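Long-range contacts in methionyl-tRNA formyltransferase (Clostridium thermocellum, PDB 1ZGH), which probably transfers a formyl group from 10-formyltetrahydrofolate to the methionine carried by initiator tRNA, a step that prepares bacterial translation to start: residues A[81-86]-A[100-105]; A[119-124]-A[214-219]; A[148-153]-A[161-166]; A[236-241]-A[248-253]; A[200-205]-A[224-229]. One frame throughout, in Å; residues are numbered along the deposited sequence.

Interaction 1 (A[81-86]-A[100-105]); sequences ILFPHW and CVVFHM
C100 opens the second strand by setting its sulfur against two residues of the first. SG lies 3.9 Å from I81 CD1 and comes up at the edge of the F83 ring, a cysteine sulfur-aromatic contact in which SG stands 5.2 Å from the ring centroid. The C100 side chain reaches them because SG is turned anti to its own carbonyl carbon (chi1 -70°). V101 carries the ladder: its N donates to I81 O at 2.8 Å, and its O accepts from F83 N at 2.8 Å. That O also lies in the plane of the F83 ring, at its edge. On the other face of the sheet V101 runs alongside L82, with CB 3.9 Å from L82 CD2. The two parallel strands, 80-83 and 100-104, belong to one beta-alpha-beta unit whose connection includes helix 92-95, a building block of the Rossmann-like formyltransferase domain. V102 then returns to the face of C100 and F83, touching F83 CB through CG2. F103 brings the edge of its ring to the F83 carbonyl, CD1 lying 3.4 Å from F83 O and near P84 CA, while helix 156-178 lies against both P84 and F103.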
# COMPACT_ATOMS: atom_id res chain seq x y z
N ILE A 81 -14.11 -4.94 -7.60
CA ILE A 81 -13.89 -4.29 -6.32
C ILE A 81 -12.38 -4.01 -6.29
O ILE A 81 -11.59 -4.93 -6.42
CB ILE A 81 -14.29 -5.13 -5.10
CG1 ILE A 81 -15.73 -5.67 -5.26
CG2 ILE A 81 -14.13 -4.30 -3.81
CD1 ILE A 81 -16.15 -6.59 -4.14
N LEU A 82 -12.03 -2.74 -6.18
CA LEU A 82 -10.66 -2.26 -6.33
C LEU A 82 -10.15 -1.85 -4.96
O LEU A 82 -10.80 -1.08 -4.28
CB LEU A 82 -10.64 -1.04 -7.28
CG LEU A 82 -11.29 -1.33 -8.66
CD1 LEU A 82 -11.58 -0.09 -9.44
CD2 LEU A 82 -10.38 -2.22 -9.44
N PHE A 83 -8.96 -2.33 -4.57
CA PHE A 83 -8.38 -2.03 -3.26
C PHE A 83 -7.02 -1.29 -3.41
O PHE A 83 -6.00 -1.94 -3.47
CB PHE A 83 -8.16 -3.34 -2.50
CG PHE A 83 -9.41 -4.11 -2.16
CD1 PHE A 83 -10.01 -4.98 -3.10
CD2 PHE A 83 -9.97 -4.00 -0.91
CE1 PHE A 83 -11.15 -5.71 -2.77
CE2 PHE A 83 -11.12 -4.71 -0.57
CZ PHE A 83 -11.70 -5.58 -1.49
N PRO A 84 -7.02 0.05 -3.57
CA PRO A 84 -5.73 0.77 -3.63
C PRO A 84 -4.87 0.60 -2.39
O PRO A 84 -3.65 0.42 -2.51
CB PRO A 84 -6.14 2.21 -3.81
CG PRO A 84 -7.48 2.13 -4.46
CD PRO A 84 -8.15 0.95 -3.85
N HIS A 85 -5.51 0.65 -1.23
CA HIS A 85 -4.90 0.29 0.03
C HIS A 85 -5.94 -0.17 1.02
O HIS A 85 -6.89 0.54 1.35
CB HIS A 85 -4.14 1.49 0.66
CG HIS A 85 -3.42 1.10 1.92
ND1 HIS A 85 -3.98 1.22 3.17
CD2 HIS A 85 -2.27 0.42 2.11
CE1 HIS A 85 -3.17 0.71 4.08
NE2 HIS A 85 -2.11 0.22 3.46
N TRP A 86 -5.80 -1.37 1.52
CA TRP A 86 -6.79 -1.90 2.43
C TRP A 86 -6.12 -2.71 3.51
O TRP A 86 -5.38 -3.64 3.24
CB TRP A 86 -7.78 -2.76 1.66
CG TRP A 86 -9.04 -3.13 2.39
CD1 TRP A 86 -9.37 -4.37 2.84
CD2 TRP A 86 -10.15 -2.28 2.71
NE1 TRP A 86 -10.60 -4.34 3.44
CE2 TRP A 86 -11.11 -3.07 3.36
CE3 TRP A 86 -10.43 -0.91 2.49
CZ2 TRP A 86 -12.33 -2.56 3.81
CZ3 TRP A 86 -11.65 -0.40 2.95
CH2 TRP A 86 -12.58 -1.23 3.59
N CYS A 100 -12.06 -9.22 -7.10
CA CYS A 100 -11.39 -8.32 -6.19
C CYS A 100 -9.99 -8.09 -6.71
O CYS A 100 -9.28 -9.05 -6.97
CB CYS A 100 -11.39 -8.90 -4.78
SG CYS A 100 -12.99 -8.93 -3.99
N VAL A 101 -9.61 -6.82 -6.82
CA VAL A 101 -8.31 -6.39 -7.34
C VAL A 101 -7.49 -5.66 -6.27
O VAL A 101 -7.85 -4.57 -5.84
CB VAL A 101 -8.48 -5.48 -8.56
CG1 VAL A 101 -7.13 -5.21 -9.22
CG2 VAL A 101 -9.46 -6.11 -9.54
N VAL A 102 -6.42 -6.28 -5.83
CA VAL A 102 -5.46 -5.66 -4.92
C VAL A 102 -4.26 -5.14 -5.72
O VAL A 102 -3.87 -5.73 -6.71
CB VAL A 102 -5.05 -6.68 -3.83
CG1 VAL A 102 -3.67 -6.37 -3.22
CG2 VAL A 102 -6.11 -6.72 -2.77
N PHE A 103 -3.66 -4.06 -5.24
CA PHE A 103 -2.51 -3.43 -5.87
C PHE A 103 -1.32 -3.58 -4.94
O PHE A 103 -1.23 -2.88 -3.94
CB PHE A 103 -2.83 -1.95 -6.14
CG PHE A 103 -3.89 -1.77 -7.17
CD1 PHE A 103 -5.22 -1.76 -6.81
CD2 PHE A 103 -3.56 -1.65 -8.51
CE1 PHE A 103 -6.19 -1.59 -7.76
CE2 PHE A 103 -4.53 -1.46 -9.45
CZ PHE A 103 -5.83 -1.44 -9.09
N HIS A 104 -0.46 -4.56 -5.23
CA HIS A 104 0.60 -4.95 -4.30
C HIS A 104 1.95 -4.48 -4.86
O HIS A 104 2.28 -4.78 -6.00
CB HIS A 104 0.54 -6.44 -4.04
CG HIS A 104 1.63 -6.96 -3.16
ND1 HIS A 104 1.57 -6.90 -1.79
CD2 HIS A 104 2.81 -7.55 -3.47
CE1 HIS A 104 2.67 -7.44 -1.29
NE2 HIS A 104 3.43 -7.85 -2.29
N MSE A 105 2.69 -3.71 -4.07
CA MSE A 105 3.84 -2.97 -4.62
C MSE A 105 5.13 -3.76 -4.73
O MSE A 105 6.22 -3.22 -4.53
CB MSE A 105 4.07 -1.64 -3.88
CG MSE A 105 4.50 -1.75 -2.46
SE MSE A 105 5.31 0.03 -1.92
CE MSE A 105 3.80 1.15 -2.22

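Interaction 2 (A[119-124]-A[214-219]); sequences NLIERG and YIRMLD
I121 and M217 meet where helix 116-122, of the formyltransferase family region, packs against helix 208-217, of the family's C-terminal region, so the contact joins the two parts of the enzyme. The apolar share is borne by I121, whose CD1 lies 3.7 Å from M217 CB. M217, a selenomethionine, has CG wedged between its backbone N and carbonyl carbon (chi1 83°) and stretches onward from there, which carries CE to within 4.1 Å of E122 CG. The same methyl sits over the centre of the Y214 ring, 3.7 Å above its plane, so the M217 methyl touches both E122 and the tyrosine ring.

A second kind of contact sets a hydrocarbon on a flat charged group. I121 lies over one face of the R216 guanidinium, CD1 being 3.7 Å from R216 NH1 and CG2 3.7 Å from R216 NH2.

The charged ends of E122 and R216 find their partners outside the two segments. E122 forms a salt bridge with R195, and R216 holds D213 through NE while NH1 donates to L152 O and G154 O. Helix 116-122 closes in a Schellman motif, with positive phi at G124: I125 N bonds to L120 O, and G124 N to I121 O at 2.8 Å.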
# COMPACT_ATOMS: atom_id res chain seq x y z
N ASN A 119 9.71 -3.51 3.90
CA ASN A 119 10.49 -4.69 3.50
C ASN A 119 11.38 -4.42 2.26
O ASN A 119 12.53 -4.88 2.20
CB ASN A 119 9.57 -5.87 3.27
CG ASN A 119 9.31 -6.66 4.55
OD1 ASN A 119 10.26 -7.19 5.17
ND2 ASN A 119 8.05 -6.75 4.94
N LEU A 120 10.88 -3.60 1.31
CA LEU A 120 11.66 -3.22 0.12
C LEU A 120 12.83 -2.27 0.45
O LEU A 120 13.94 -2.47 -0.01
CB LEU A 120 10.75 -2.56 -0.92
CG LEU A 120 9.74 -3.52 -1.59
CD1 LEU A 120 8.61 -2.68 -2.24
CD2 LEU A 120 10.44 -4.42 -2.59
N ILE A 121 12.53 -1.22 1.23
CA ILE A 121 13.53 -0.22 1.63
C ILE A 121 14.61 -0.83 2.53
O ILE A 121 15.79 -0.61 2.25
CB ILE A 121 12.91 1.05 2.23
CG1 ILE A 121 12.13 1.78 1.14
CG2 ILE A 121 14.03 2.02 2.81
CD1 ILE A 121 11.39 3.03 1.63
N GLU A 122 14.23 -1.65 3.52
CA GLU A 122 15.24 -2.50 4.23
C GLU A 122 16.18 -3.28 3.34
O GLU A 122 17.35 -3.50 3.68
CB GLU A 122 14.55 -3.52 5.12
CG GLU A 122 14.03 -2.97 6.41
CD GLU A 122 13.53 -4.08 7.31
OE1 GLU A 122 14.33 -5.00 7.65
OE2 GLU A 122 12.32 -4.06 7.64
N ARG A 123 15.66 -3.80 2.24
CA ARG A 123 16.47 -4.56 1.33
C ARG A 123 17.31 -3.67 0.38
O ARG A 123 17.91 -4.17 -0.53
CB ARG A 123 15.63 -5.57 0.57
CG ARG A 123 15.14 -6.73 1.46
CD ARG A 123 14.08 -7.57 0.81
NE ARG A 123 13.73 -8.73 1.62
CZ ARG A 123 13.08 -8.68 2.78
NH1 ARG A 123 12.67 -7.54 3.29
NH2 ARG A 123 12.82 -9.81 3.44
N GLY A 124 17.33 -2.35 0.60
CA GLY A 124 18.06 -1.43 -0.28
C GLY A 124 17.50 -1.29 -1.69
O GLY A 124 18.24 -0.91 -2.63
N TYR A 214 15.28 4.13 7.66
CA TYR A 214 14.30 3.84 8.75
C TYR A 214 13.34 5.01 9.04
O TYR A 214 12.14 4.84 9.12
CB TYR A 214 14.99 3.37 10.04
CG TYR A 214 15.00 1.87 10.18
CD1 TYR A 214 15.68 1.07 9.25
CD2 TYR A 214 14.33 1.24 11.24
CE1 TYR A 214 15.67 -0.32 9.36
CE2 TYR A 214 14.32 -0.16 11.36
CZ TYR A 214 14.98 -0.92 10.42
OH TYR A 214 15.03 -2.28 10.55
N ILE A 215 13.89 6.21 9.21
CA ILE A 215 13.08 7.38 9.46
C ILE A 215 12.10 7.66 8.30
O ILE A 215 10.88 7.79 8.53
CB ILE A 215 13.91 8.64 9.75
CG1 ILE A 215 14.80 8.42 10.99
CG2 ILE A 215 12.94 9.85 9.93
CD1 ILE A 215 15.79 9.55 11.19
N ARG A 216 12.61 7.71 7.07
CA ARG A 216 11.74 8.03 5.94
C ARG A 216 10.66 6.95 5.65
O ARG A 216 9.55 7.30 5.29
CB ARG A 216 12.52 8.30 4.67
CG ARG A 216 13.04 7.06 3.92
CD ARG A 216 14.05 7.52 2.90
NE ARG A 216 14.75 6.42 2.24
CZ ARG A 216 14.31 5.77 1.17
NH1 ARG A 216 13.16 6.08 0.57
NH2 ARG A 216 15.06 4.83 0.66
N MSE A 217 11.02 5.67 5.83
CA MSE A 217 10.15 4.55 5.46
C MSE A 217 8.99 4.41 6.45
O MSE A 217 7.99 3.80 6.11
CB MSE A 217 10.90 3.23 5.34
CG MSE A 217 11.14 2.48 6.66
SE MSE A 217 12.32 0.95 6.44
CE MSE A 217 11.97 0.06 8.25
N LEU A 218 9.14 4.99 7.65
CA LEU A 218 8.09 5.06 8.66
C LEU A 218 7.38 6.41 8.84
O LEU A 218 6.53 6.54 9.75
CB LEU A 218 8.67 4.56 9.99
CG LEU A 218 9.16 3.11 9.92
CD1 LEU A 218 10.15 2.79 11.03
CD2 LEU A 218 8.03 2.14 9.90
N ASP A 219 7.71 7.38 7.98
CA ASP A 219 7.20 8.73 8.00
C ASP A 219 6.00 8.84 7.06
O ASP A 219 6.11 9.23 5.89
CB ASP A 219 8.34 9.68 7.66
CG ASP A 219 8.00 11.14 7.86
OD1 ASP A 219 6.85 11.51 8.25
OD2 ASP A 219 8.91 11.97 7.58

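Interaction 3 (A[148-153]-A[161-166]); sequences RDLDLY and MRASKI
Y153 O accepts two bonds from the guanidinium of R162, end-on, from NH1 at 2.8 Å and from NH2 at 3.1 Å. The NH1 bond uses a lone pair in the carbonyl plane, whereas NH2 stands above that plane. R162 NH1 also donates to D151 O, again at 2.8 Å, but from well above the D151 carbonyl plane. Both oxygens lie nearly in the guanidinium plane, so the bonds hold the group's rotation. R162 gets there with CG anti to its backbone N (chi1 -177°) and a bend at chi3 of -53°.

Behind this polar end the hydrocarbons close the contact: L150 CD1 lies 3.8 Å from R162 CG, and L150 CD2 faces A163 CB. I166 spans two strand residues, CG2 at R148 CB and CD1 3.4 Å from D149 O. The R148 guanidinium turns instead to E174 and D170. Edge strand 144-151 followed by helix 156-178, folded back nearly antiparallel, is a beta-alpha unit in which the helix packs on one face of the mixed sheet of the Rossmann-like formyltransferase fold.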
# COMPACT_ATOMS: atom_id res chain seq x y z
N ARG A 148 3.14 -1.99 -13.17
CA ARG A 148 3.72 -0.68 -13.53
C ARG A 148 4.91 -0.38 -12.62
O ARG A 148 4.90 -0.79 -11.46
CB ARG A 148 2.68 0.43 -13.40
CG ARG A 148 1.51 0.34 -14.37
CD ARG A 148 1.92 0.63 -15.80
NE ARG A 148 0.82 0.35 -16.74
CZ ARG A 148 0.73 -0.70 -17.55
NH1 ARG A 148 1.68 -1.64 -17.60
NH2 ARG A 148 -0.32 -0.82 -18.36
N ASP A 149 5.92 0.33 -13.13
CA ASP A 149 7.10 0.71 -12.34
C ASP A 149 6.78 1.77 -11.27
O ASP A 149 5.88 2.62 -11.44
CB ASP A 149 8.21 1.28 -13.23
CG ASP A 149 8.80 0.24 -14.18
OD1 ASP A 149 8.81 -0.98 -13.87
OD2 ASP A 149 9.27 0.66 -15.26
N LEU A 150 7.53 1.69 -10.17
CA LEU A 150 7.42 2.62 -9.04
C LEU A 150 8.78 2.86 -8.41
O LEU A 150 9.47 1.91 -7.99
CB LEU A 150 6.46 2.07 -7.97
CG LEU A 150 6.32 2.93 -6.69
CD1 LEU A 150 5.64 4.30 -6.90
CD2 LEU A 150 5.65 2.14 -5.62
N ASP A 151 9.16 4.13 -8.31
CA ASP A 151 10.37 4.53 -7.61
C ASP A 151 10.14 4.64 -6.09
O ASP A 151 9.07 5.06 -5.64
CB ASP A 151 10.85 5.88 -8.16
CG ASP A 151 11.30 5.80 -9.63
OD1 ASP A 151 11.96 4.81 -10.03
OD2 ASP A 151 11.03 6.78 -10.38
N LEU A 152 11.17 4.29 -5.31
CA LEU A 152 11.06 4.23 -3.85
C LEU A 152 11.95 5.25 -3.09
O LEU A 152 12.36 5.01 -1.95
CB LEU A 152 11.38 2.79 -3.38
CG LEU A 152 10.43 1.69 -3.89
CD1 LEU A 152 10.90 0.35 -3.34
CD2 LEU A 152 9.01 1.94 -3.48
N TYR A 153 12.23 6.39 -3.71
CA TYR A 153 12.86 7.49 -3.00
C TYR A 153 11.82 8.31 -2.21
O TYR A 153 10.63 8.37 -2.62
CB TYR A 153 13.58 8.41 -3.97
CG TYR A 153 14.83 7.90 -4.59
CD1 TYR A 153 16.09 8.16 -4.02
CD2 TYR A 153 14.78 7.19 -5.79
CE1 TYR A 153 17.28 7.68 -4.64
CE2 TYR A 153 15.96 6.74 -6.39
CZ TYR A 153 17.19 6.98 -5.81
OH TYR A 153 18.30 6.52 -6.46
N MSE A 161 1.71 8.18 -2.02
CA MSE A 161 0.99 9.10 -2.91
C MSE A 161 1.41 8.95 -4.39
O MSE A 161 0.60 9.07 -5.28
CB MSE A 161 1.14 10.56 -2.44
CG MSE A 161 0.51 10.77 -1.07
SE MSE A 161 0.63 12.68 -0.55
CE MSE A 161 2.35 12.89 -0.46
N ARG A 162 2.69 8.70 -4.62
CA ARG A 162 3.21 8.43 -5.96
C ARG A 162 2.56 7.14 -6.54
O ARG A 162 2.12 7.13 -7.69
CB ARG A 162 4.74 8.29 -5.86
CG ARG A 162 5.50 8.08 -7.16
CD ARG A 162 7.03 7.93 -6.87
NE ARG A 162 7.57 9.04 -6.07
CZ ARG A 162 8.48 8.95 -5.11
NH1 ARG A 162 9.05 7.79 -4.83
NH2 ARG A 162 8.85 10.06 -4.45
N ALA A 163 2.46 6.10 -5.71
CA ALA A 163 1.84 4.85 -6.11
C ALA A 163 0.35 5.04 -6.40
O ALA A 163 -0.17 4.53 -7.41
CB ALA A 163 2.02 3.84 -5.02
N SER A 164 -0.32 5.77 -5.51
CA SER A 164 -1.76 6.04 -5.62
C SER A 164 -2.06 6.74 -6.94
O SER A 164 -3.04 6.38 -7.64
CB SER A 164 -2.24 6.87 -4.43
OG SER A 164 -3.66 6.96 -4.41
N LYS A 165 -1.23 7.72 -7.29
CA LYS A 165 -1.38 8.42 -8.55
C LYS A 165 -1.25 7.46 -9.76
O LYS A 165 -2.02 7.56 -10.70
CB LYS A 165 -0.44 9.61 -8.63
CG LYS A 165 -0.53 10.45 -9.87
CD LYS A 165 0.18 11.85 -9.71
CE LYS A 165 0.46 12.52 -11.03
NZ LYS A 165 0.81 13.99 -10.86
N ILE A 166 -0.29 6.54 -9.72
CA ILE A 166 -0.15 5.52 -10.77
C ILE A 166 -1.39 4.61 -10.84
O ILE A 166 -1.88 4.28 -11.92
CB ILE A 166 1.16 4.69 -10.57
CG1 ILE A 166 2.37 5.60 -10.82
CG2 ILE A 166 1.18 3.44 -11.51
CD1 ILE A 166 3.77 5.03 -10.42

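Interaction 4 (A[236-241]-A[248-253]); sequences EFSRAS and IADVEI
R239 and D250 meet across the hairpin in a side-on salt bridge, two nitrogens of the arginine closing on a single oxygen. D250 OD2 takes R239 NE at 3.0 Å from above the carboxylate plane and R239 NH2 at 3.1 Å on its syn lone pair, with the guanidinium and carboxylate planes turned 68° apart. The arginine reaches it by leaving its backbone with CG anti to N (chi1 -163°) and then bending at chi3. A water donates a third bond to D250 OD2 and pairs at 2.6 Å with S238 OG, which sits between its backbone N and carbonyl carbon (chi1 59°); this oxygen of D250 thus accepts from three donors, which probably favours the charged carboxylate.

The strands 233-243 and 246-254 form an antiparallel hairpin within the three-stranded sheet of the C-terminal region, and its register slips by one residue at a beta bulge: R239, with positive phi, and A240 stand opposite the single residue A249. D219, just after helix 208-217, accepts a bond from R239 N through OD2.

F237 and V251 form a non-hydrogen-bonded pair and run side by side, V251 CG2 touching F237 CE1 at 3.7 Å. On the opposite face E236 and E252 form a hydrogen-bonded pair, E252 N giving to E236 O at 2.9 Å. There E236 OE1 lies 4.5 Å from E252 OE1, where each charge might raise the other's pKa.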
# COMPACT_ATOMS: atom_id res chain seq x y z
N GLU A 236 10.95 9.89 18.80
CA GLU A 236 10.39 9.52 17.51
C GLU A 236 10.80 10.53 16.46
O GLU A 236 10.68 11.73 16.68
CB GLU A 236 8.87 9.43 17.59
CG GLU A 236 8.37 8.29 18.45
CD GLU A 236 6.85 8.06 18.36
OE1 GLU A 236 6.14 8.74 17.62
OE2 GLU A 236 6.35 7.16 19.06
N PHE A 237 11.28 10.06 15.32
CA PHE A 237 11.86 10.91 14.29
C PHE A 237 10.98 10.99 13.05
O PHE A 237 10.31 10.01 12.69
CB PHE A 237 13.27 10.38 13.87
CG PHE A 237 14.22 10.23 15.00
CD1 PHE A 237 15.00 11.30 15.40
CD2 PHE A 237 14.35 9.02 15.70
CE1 PHE A 237 15.85 11.19 16.47
CE2 PHE A 237 15.22 8.91 16.74
CZ PHE A 237 15.97 10.01 17.13
N SER A 238 11.03 12.13 12.40
CA SER A 238 10.38 12.32 11.09
C SER A 238 11.07 13.45 10.31
O SER A 238 11.97 14.15 10.85
CB SER A 238 8.89 12.60 11.30
OG SER A 238 8.75 13.76 12.09
N ARG A 239 10.68 13.58 9.04
CA ARG A 239 11.14 14.62 8.14
C ARG A 239 12.67 14.70 8.09
O ARG A 239 13.30 15.77 8.27
CB ARG A 239 10.56 15.96 8.54
CG ARG A 239 10.67 16.99 7.40
CD ARG A 239 9.57 18.03 7.47
NE ARG A 239 9.61 18.83 8.69
CZ ARG A 239 10.12 20.05 8.79
NH1 ARG A 239 10.73 20.64 7.76
NH2 ARG A 239 10.04 20.68 9.96
N ALA A 240 13.27 13.56 7.80
CA ALA A 240 14.69 13.44 7.71
C ALA A 240 15.23 14.04 6.42
O ALA A 240 14.60 13.94 5.38
CB ALA A 240 15.05 12.00 7.76
N SER A 241 16.41 14.65 6.49
CA SER A 241 17.06 15.20 5.31
C SER A 241 18.55 14.99 5.50
O SER A 241 19.10 15.30 6.55
CB SER A 241 16.69 16.69 5.17
OG SER A 241 17.13 17.29 3.98
N ILE A 248 19.45 15.77 9.44
CA ILE A 248 18.60 16.72 10.12
C ILE A 248 17.18 16.18 10.09
O ILE A 248 16.68 15.79 9.03
CB ILE A 248 18.63 18.07 9.45
CG1 ILE A 248 20.08 18.59 9.42
CG2 ILE A 248 17.74 19.14 10.17
CD1 ILE A 248 20.22 19.73 8.52
N ALA A 249 16.55 16.14 11.26
CA ALA A 249 15.18 15.60 11.38
C ALA A 249 14.42 16.35 12.46
O ALA A 249 15.01 17.17 13.19
CB ALA A 249 15.24 14.11 11.71
N ASP A 250 13.11 16.11 12.49
CA ASP A 250 12.22 16.50 13.61
C ASP A 250 12.25 15.33 14.53
O ASP A 250 12.37 14.17 14.07
CB ASP A 250 10.78 16.74 13.17
CG ASP A 250 10.62 18.00 12.36
OD1 ASP A 250 11.53 18.87 12.41
OD2 ASP A 250 9.59 18.13 11.64
N VAL A 251 12.17 15.63 15.81
CA VAL A 251 12.09 14.64 16.87
C VAL A 251 10.96 15.03 17.86
O VAL A 251 10.74 16.25 18.18
CB VAL A 251 13.46 14.43 17.56
CG1 VAL A 251 13.97 15.71 18.31
CG2 VAL A 251 13.41 13.20 18.45
N GLU A 252 10.25 14.02 18.33
CA GLU A 252 9.41 14.13 19.53
C GLU A 252 10.04 13.33 20.67
O GLU A 252 10.30 12.11 20.55
CB GLU A 252 8.00 13.62 19.25
CG GLU A 252 7.33 14.35 18.07
CD GLU A 252 5.81 14.11 18.02
OE1 GLU A 252 5.34 13.04 18.49
OE2 GLU A 252 5.06 15.01 17.57
N ILE A 253 10.32 14.03 21.75
CA ILE A 253 10.88 13.44 22.98
C ILE A 253 9.70 13.22 23.89
O ILE A 253 9.16 14.16 24.50
CB ILE A 253 11.96 14.33 23.63
CG1 ILE A 253 13.11 14.57 22.65
CG2 ILE A 253 12.47 13.69 24.98
CD1 ILE A 253 14.01 15.79 22.96
O HOH W 1 7.67 15.94 11.25

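Interaction 5 (A[200-205]-A[224-229]); sequences SEISPD and PRAFIK
E201 and F227 form a single backbone bridge, F227 N donating to S200 O at 3.0 Å and I202 N to F227 O at 2.7 Å. S200 adds a side-chain bond, its hydroxyl OG donating to P224 O at 2.8 Å from above the carbonyl plane. The F227 ring swings back toward the loop because its CG sits between backbone N and carbonyl carbon (chi1 77°). E201 CB then lies over one ring face in a CH-pi contact, 4.0 Å from the centroid, while S200 CB approaches the ring's edge.

In this way the loop before helix 208-217 meets strand 227-230, an outer strand of the three-stranded antiparallel sheet in the C-terminal region. I202 covers the adjoining residues, CD1 at 3.8 Å from A226 CB and CB near I228 CG2, and also touches F237 and I211. The E201 and K229 side chains run roughly perpendicular, and a water links the two residues, donating to E201 OE2 at 2.6 Å and accepting from K229 N.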
# COMPACT_ATOMS: atom_id res chain seq x y z
N SER A 200 10.11 -0.63 14.59
CA SER A 200 10.48 0.77 14.33
C SER A 200 11.73 1.30 15.06
O SER A 200 12.23 2.39 14.76
CB SER A 200 9.29 1.66 14.68
OG SER A 200 8.24 1.41 13.79
N GLU A 201 12.24 0.52 16.02
CA GLU A 201 13.38 0.91 16.82
C GLU A 201 14.66 0.89 15.98
O GLU A 201 14.95 -0.11 15.33
CB GLU A 201 13.54 -0.01 18.05
CG GLU A 201 14.52 0.57 19.08
CD GLU A 201 14.70 -0.28 20.33
OE1 GLU A 201 14.04 -1.33 20.46
OE2 GLU A 201 15.51 0.11 21.18
N ILE A 202 15.39 2.00 15.98
CA ILE A 202 16.65 2.14 15.26
C ILE A 202 17.77 1.60 16.18
O ILE A 202 17.84 2.00 17.36
CB ILE A 202 16.95 3.60 14.97
CG1 ILE A 202 15.92 4.21 14.00
CG2 ILE A 202 18.38 3.82 14.48
CD1 ILE A 202 15.87 5.75 14.09
N SER A 203 18.65 0.75 15.64
CA SER A 203 19.80 0.26 16.40
C SER A 203 20.96 1.22 16.32
O SER A 203 21.18 1.84 15.27
CB SER A 203 20.23 -1.10 15.85
OG SER A 203 21.55 -1.43 16.22
N PRO A 204 21.78 1.31 17.40
CA PRO A 204 22.97 2.14 17.30
C PRO A 204 24.01 1.61 16.29
O PRO A 204 24.92 2.34 15.94
CB PRO A 204 23.54 2.13 18.73
CG PRO A 204 23.05 0.93 19.32
CD PRO A 204 21.69 0.67 18.73
N ASP A 205 23.85 0.39 15.81
CA ASP A 205 24.80 -0.21 14.86
C ASP A 205 24.46 0.06 13.38
O ASP A 205 25.20 -0.34 12.48
CB ASP A 205 24.81 -1.72 15.05
CG ASP A 205 25.39 -2.13 16.38
OD1 ASP A 205 26.31 -1.43 16.89
OD2 ASP A 205 24.92 -3.15 16.89
N PRO A 224 3.95 3.86 12.60
CA PRO A 224 4.72 4.06 13.85
C PRO A 224 6.11 4.56 13.52
O PRO A 224 6.94 3.81 12.97
CB PRO A 224 4.82 2.66 14.47
CG PRO A 224 4.72 1.71 13.30
CD PRO A 224 3.87 2.42 12.24
N ARG A 225 6.38 5.82 13.86
CA ARG A 225 7.66 6.44 13.50
C ARG A 225 8.88 5.68 14.01
O ARG A 225 8.87 5.09 15.08
CB ARG A 225 7.73 7.87 14.03
CG ARG A 225 6.73 8.84 13.41
CD ARG A 225 7.04 9.23 12.02
NE ARG A 225 6.02 10.18 11.53
CZ ARG A 225 4.82 9.80 11.07
NH1 ARG A 225 4.51 8.50 11.04
NH2 ARG A 225 3.95 10.71 10.65
N ALA A 226 9.99 5.84 13.29
CA ALA A 226 11.26 5.33 13.69
C ALA A 226 11.63 5.96 15.05
O ALA A 226 11.44 7.14 15.26
CB ALA A 226 12.34 5.62 12.66
N PHE A 227 12.18 5.16 15.93
CA PHE A 227 12.48 5.64 17.28
C PHE A 227 13.73 5.03 17.91
O PHE A 227 14.21 3.96 17.49
CB PHE A 227 11.24 5.45 18.17
CG PHE A 227 11.01 4.06 18.63
CD1 PHE A 227 11.55 3.64 19.84
CD2 PHE A 227 10.26 3.17 17.87
CE1 PHE A 227 11.36 2.36 20.31
CE2 PHE A 227 10.04 1.86 18.34
CZ PHE A 227 10.59 1.46 19.57
N ILE A 228 14.26 5.74 18.91
CA ILE A 228 15.14 5.16 19.90
C ILE A 228 14.57 5.34 21.33
O ILE A 228 13.67 6.19 21.56
CB ILE A 228 16.54 5.75 19.78
CG1 ILE A 228 16.61 7.17 20.28
CG2 ILE A 228 17.04 5.70 18.31
CD1 ILE A 228 18.02 7.66 20.41
N LYS A 229 15.02 4.50 22.26
CA LYS A 229 14.72 4.64 23.70
C LYS A 229 15.89 5.40 24.39
O LYS A 229 17.03 5.23 24.00
CB LYS A 229 14.48 3.27 24.35
CG LYS A 229 13.46 2.39 23.62
CD LYS A 229 13.25 1.05 24.32
CE LYS A 229 12.23 0.15 23.62
NZ LYS A 229 12.27 -1.22 24.26
O HOH W 2 16.87 2.34 21.29

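In the fold
From the N terminus, interaction 1 closes first, a short loop between two neighbouring strands of the central sheet. Interaction 2 opens next at 119-124 and stays open for 89 residues; within that span interaction 3 opens and closes, laying helix 156-178 on the edge strand of the same sheet. Interaction 5 begins at 200-205 before interaction 2 shuts at 214-219, and shuts at 224-229, so the two cross; interaction 2 ties the C-terminal region to the formyltransferase part, while interaction 5 stays within the former. Interaction 4, the last hairpin, follows. Interactions 1, 2 and 3 touch one another, as do 2, 4 and 5, so interaction 2 is the contact common to both groups.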